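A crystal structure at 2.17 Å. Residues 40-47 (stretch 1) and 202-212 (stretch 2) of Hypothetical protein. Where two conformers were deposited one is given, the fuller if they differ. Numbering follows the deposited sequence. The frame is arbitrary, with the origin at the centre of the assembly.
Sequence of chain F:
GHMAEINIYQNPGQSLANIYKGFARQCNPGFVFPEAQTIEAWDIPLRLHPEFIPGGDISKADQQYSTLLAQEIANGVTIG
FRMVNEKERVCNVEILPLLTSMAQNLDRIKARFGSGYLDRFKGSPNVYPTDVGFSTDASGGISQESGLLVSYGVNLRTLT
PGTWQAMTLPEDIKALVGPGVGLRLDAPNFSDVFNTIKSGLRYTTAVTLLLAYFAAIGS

Stretch 1, residues 40-47: EAWDIPLR
Stretch 2 202-212: RYTTAVTLLLA

Two helices that cross nearly at right angles can touch only over a short patch, and the contact between residues 40-47 and 202-212 illustrates how such a patch combines two polar anchors with an apolar filling. Both segments are helical, the first throughout and the second from Tyr-203 onward, with Arg-202 at the N-cap position. Their axes approach to 9.3 Å at a signed crossing angle of 99°. The register is set by Trp-42 and Thr-204, whose CA atoms lie 6.6 Å apart, and 466 Å² is buried in all.

The backbone is regular in the second helix, with i to i+4 bonds from Ala-206 N to Arg-202 O (2.7 Å) through Ala-212 N to Thr-208 O (3.1 Å). The first is kinked at Pro-45, which has no amide hydrogen; Leu-46 N makes only a weak bond to Asp-43 O (3.0 Å), whereas Arg-47 N reaches Asp-43 O at 2.8 Å. Phi/psi is -84/-11 at Trp-42 and -59/-33 at Pro-45.

Hydrogen bonds across the contact run in both directions. With chi1 t and chi2 -76°, Tyr-203 extends its ring so that OH donates to Trp-42 O at 2.5 Å, a carbonyl lying near the ring plane. Trp-42, chi1 m and chi2 -22°, returns a bond from NE1 to Thr-204 O at 3.2 Å, with an angle of 146° at the hydrogen. Both CA-to-CB bonds point sideways, yet the ring ends come nearer the opposing helix. Thr-208 OG1 also donates to Thr-204 O (2.9 Å), so that carbonyl serves side chains from both helices.

Apolar packing fills the remainder. Val-207, chi1 t, is central: its CG1 lies 4.1 Å from Ala-41 CB, its CG2 3.8 Å from Pro-45 CG, and its CB 3.9 Å from Trp-42 CD1, at the indole edge. Pro-45, puckered C-gamma exo, also sets CG 3.6 Å from Tyr-203 CZ. Farther along the second helix, Leu-211 (m, t) places CD1 3.7 Å from Ala-41 CB and CD2 3.9 Å from Ile-44 CD1. Ile-44 (m, t) meets Leu-210 (t, p) more loosely, CG2 to CD2 at 4.4 Å.

Charge stays outside the interface. Arg-47 NH2 forms a salt bridge with Asp-43 OD2 at 2.7 Å, one turn back on its own helix; the CA-to-CB bond of Asp-43 points away from the partner. At the start of the second helix, Arg-202 N donates to Thr-205 OG1 (2.9 Å), with Thr-205 in rotamer p.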

# COMPACT_ATOMS: atom_id res chain seq x y z
N GLU F 40 -32.95 -25.41 8.75
CA GLU F 40 -31.86 -24.69 8.12
C GLU F 40 -30.52 -25.43 8.22
O GLU F 40 -29.79 -25.53 7.24
CB GLU F 40 -31.73 -23.26 8.67
CG GLU F 40 -30.70 -22.45 7.90
CD GLU F 40 -30.59 -21.00 8.33
OE1 GLU F 40 -31.37 -20.57 9.19
OE2 GLU F 40 -29.68 -20.30 7.83
N ALA F 41 -30.19 -25.93 9.41
CA ALA F 41 -28.96 -26.71 9.62
C ALA F 41 -28.90 -27.95 8.72
O ALA F 41 -27.89 -28.22 8.07
CB ALA F 41 -28.84 -27.13 11.10
N TRP F 42 -29.99 -28.71 8.67
CA TRP F 42 -30.00 -29.99 7.94
C TRP F 42 -30.25 -29.84 6.43
O TRP F 42 -30.07 -30.79 5.67
CB TRP F 42 -30.96 -30.98 8.63
CG TRP F 42 -30.40 -31.51 9.96
CD1 TRP F 42 -29.07 -31.54 10.35
CD2 TRP F 42 -31.14 -32.14 11.02
NE1 TRP F 42 -28.95 -32.14 11.58
CE2 TRP F 42 -30.20 -32.50 12.03
CE3 TRP F 42 -32.51 -32.41 11.23
CZ2 TRP F 42 -30.58 -33.12 13.23
CZ3 TRP F 42 -32.89 -33.04 12.43
CH2 TRP F 42 -31.92 -33.39 13.41
N ASP F 43 -30.64 -28.64 6.00
CA ASP F 43 -30.57 -28.28 4.57
C ASP F 43 -29.16 -27.92 4.07
O ASP F 43 -28.92 -27.90 2.86
CB ASP F 43 -31.55 -27.13 4.24
CG ASP F 43 -33.01 -27.59 4.12
OD1 ASP F 43 -33.29 -28.81 4.03
OD2 ASP F 43 -33.90 -26.71 4.13
N ILE F 44 -28.24 -27.64 4.99
CA ILE F 44 -26.89 -27.15 4.64
C ILE F 44 -26.18 -27.95 3.51
O ILE F 44 -25.83 -27.35 2.51
CB ILE F 44 -25.96 -26.89 5.88
CG1 ILE F 44 -26.45 -25.68 6.71
CG2 ILE F 44 -24.53 -26.63 5.45
CD1 ILE F 44 -25.63 -25.42 7.97
N PRO F 45 -26.05 -29.31 3.64
CA PRO F 45 -25.41 -30.10 2.58
C PRO F 45 -26.09 -30.00 1.23
O PRO F 45 -25.42 -30.08 0.20
CB PRO F 45 -25.53 -31.53 3.09
CG PRO F 45 -25.56 -31.39 4.56
CD PRO F 45 -26.46 -30.18 4.76
N LEU F 46 -27.41 -29.85 1.22
CA LEU F 46 -28.09 -29.70 -0.04
C LEU F 46 -27.91 -28.28 -0.59
O LEU F 46 -27.79 -28.11 -1.81
CB LEU F 46 -29.56 -30.06 0.05
CG LEU F 46 -30.33 -30.04 -1.28
CD1 LEU F 46 -29.80 -31.16 -2.18
CD2 LEU F 46 -31.83 -30.21 -1.00
N ARG F 47 -27.89 -27.28 0.28
CA ARG F 47 -27.68 -25.92 -0.17
C ARG F 47 -26.26 -25.72 -0.70
O ARG F 47 -26.05 -24.93 -1.61
CB ARG F 47 -28.12 -24.90 0.89
CG ARG F 47 -29.59 -24.51 0.68
CD ARG F 47 -30.17 -23.52 1.67
NE ARG F 47 -31.13 -24.14 2.59
CZ ARG F 47 -32.17 -23.51 3.13
NH1 ARG F 47 -32.40 -22.22 2.84
NH2 ARG F 47 -32.99 -24.15 3.96
N ARG F 202 -23.09 -39.65 10.99
CA ARG F 202 -24.27 -39.60 10.13
C ARG F 202 -24.47 -38.19 9.63
O ARG F 202 -23.86 -37.27 10.14
CB ARG F 202 -25.51 -40.16 10.84
CG ARG F 202 -25.52 -41.70 10.93
CD ARG F 202 -26.24 -42.18 12.17
NE ARG F 202 -27.15 -41.14 12.63
CZ ARG F 202 -27.21 -40.66 13.87
NH1 ARG F 202 -26.44 -41.16 14.83
NH2 ARG F 202 -28.08 -39.70 14.13
N TYR F 203 -25.30 -38.05 8.59
CA TYR F 203 -25.56 -36.78 7.93
C TYR F 203 -25.90 -35.73 8.98
O TYR F 203 -25.32 -34.65 9.01
CB TYR F 203 -26.73 -36.98 6.95
CG TYR F 203 -27.28 -35.76 6.24
CD1 TYR F 203 -28.11 -34.85 6.91
CD2 TYR F 203 -27.03 -35.56 4.90
CE1 TYR F 203 -28.65 -33.74 6.22
CE2 TYR F 203 -27.58 -34.47 4.21
CZ TYR F 203 -28.37 -33.57 4.88
OH TYR F 203 -28.89 -32.49 4.19
N THR F 204 -26.82 -36.10 9.84
CA THR F 204 -27.38 -35.27 10.89
C THR F 204 -26.35 -34.87 11.99
O THR F 204 -26.31 -33.71 12.43
CB THR F 204 -28.60 -36.05 11.41
OG1 THR F 204 -29.77 -35.24 11.45
CG2 THR F 204 -28.36 -36.79 12.69
N THR F 205 -25.51 -35.82 12.40
CA THR F 205 -24.50 -35.59 13.45
C THR F 205 -23.21 -34.95 12.91
O THR F 205 -22.50 -34.25 13.65
CB THR F 205 -24.12 -36.88 14.17
OG1 THR F 205 -23.82 -37.88 13.19
CG2 THR F 205 -25.25 -37.38 15.12
N ALA F 206 -22.88 -35.22 11.65
CA ALA F 206 -21.84 -34.48 10.90
C ALA F 206 -22.18 -32.99 10.81
O ALA F 206 -21.30 -32.15 10.94
CB ALA F 206 -21.66 -35.05 9.53
N VAL F 207 -23.45 -32.66 10.57
CA VAL F 207 -23.84 -31.25 10.52
C VAL F 207 -23.75 -30.61 11.92
O VAL F 207 -23.36 -29.46 12.04
CB VAL F 207 -25.24 -31.03 9.89
CG1 VAL F 207 -25.69 -29.58 10.10
CG2 VAL F 207 -25.28 -31.41 8.39
N THR F 208 -24.10 -31.38 12.96
CA THR F 208 -23.95 -30.94 14.37
C THR F 208 -22.48 -30.57 14.68
O THR F 208 -22.21 -29.53 15.27
CB THR F 208 -24.46 -32.01 15.38
OG1 THR F 208 -25.76 -32.46 14.97
CG2 THR F 208 -24.57 -31.47 16.79
N LEU F 209 -21.55 -31.44 14.28
CA LEU F 209 -20.13 -31.24 14.48
C LEU F 209 -19.68 -30.00 13.71
O LEU F 209 -18.95 -29.16 14.27
CB LEU F 209 -19.33 -32.47 14.00
CG LEU F 209 -17.79 -32.45 13.98
CD1 LEU F 209 -17.25 -32.40 15.42
CD2 LEU F 209 -17.18 -33.65 13.22
N LEU F 210 -20.14 -29.89 12.46
CA LEU F 210 -19.78 -28.79 11.57
C LEU F 210 -20.09 -27.43 12.19
O LEU F 210 -19.25 -26.53 12.17
CB LEU F 210 -20.49 -28.92 10.21
CG LEU F 210 -20.20 -27.82 9.16
CD1 LEU F 210 -18.79 -28.00 8.56
CD2 LEU F 210 -21.24 -27.81 8.06
N LEU F 211 -21.30 -27.29 12.70
CA LEU F 211 -21.75 -26.05 13.31
C LEU F 211 -21.05 -25.78 14.64
O LEU F 211 -20.75 -24.64 14.95
CB LEU F 211 -23.27 -26.11 13.52
CG LEU F 211 -24.10 -26.15 12.23
CD1 LEU F 211 -25.59 -26.28 12.53
CD2 LEU F 211 -23.80 -24.95 11.34
N ALA F 212 -20.78 -26.82 15.43
CA ALA F 212 -20.05 -26.64 16.69
C ALA F 212 -18.66 -26.04 16.50
O ALA F 212 -18.27 -25.09 17.17
CB ALA F 212 -19.95 -27.98 17.45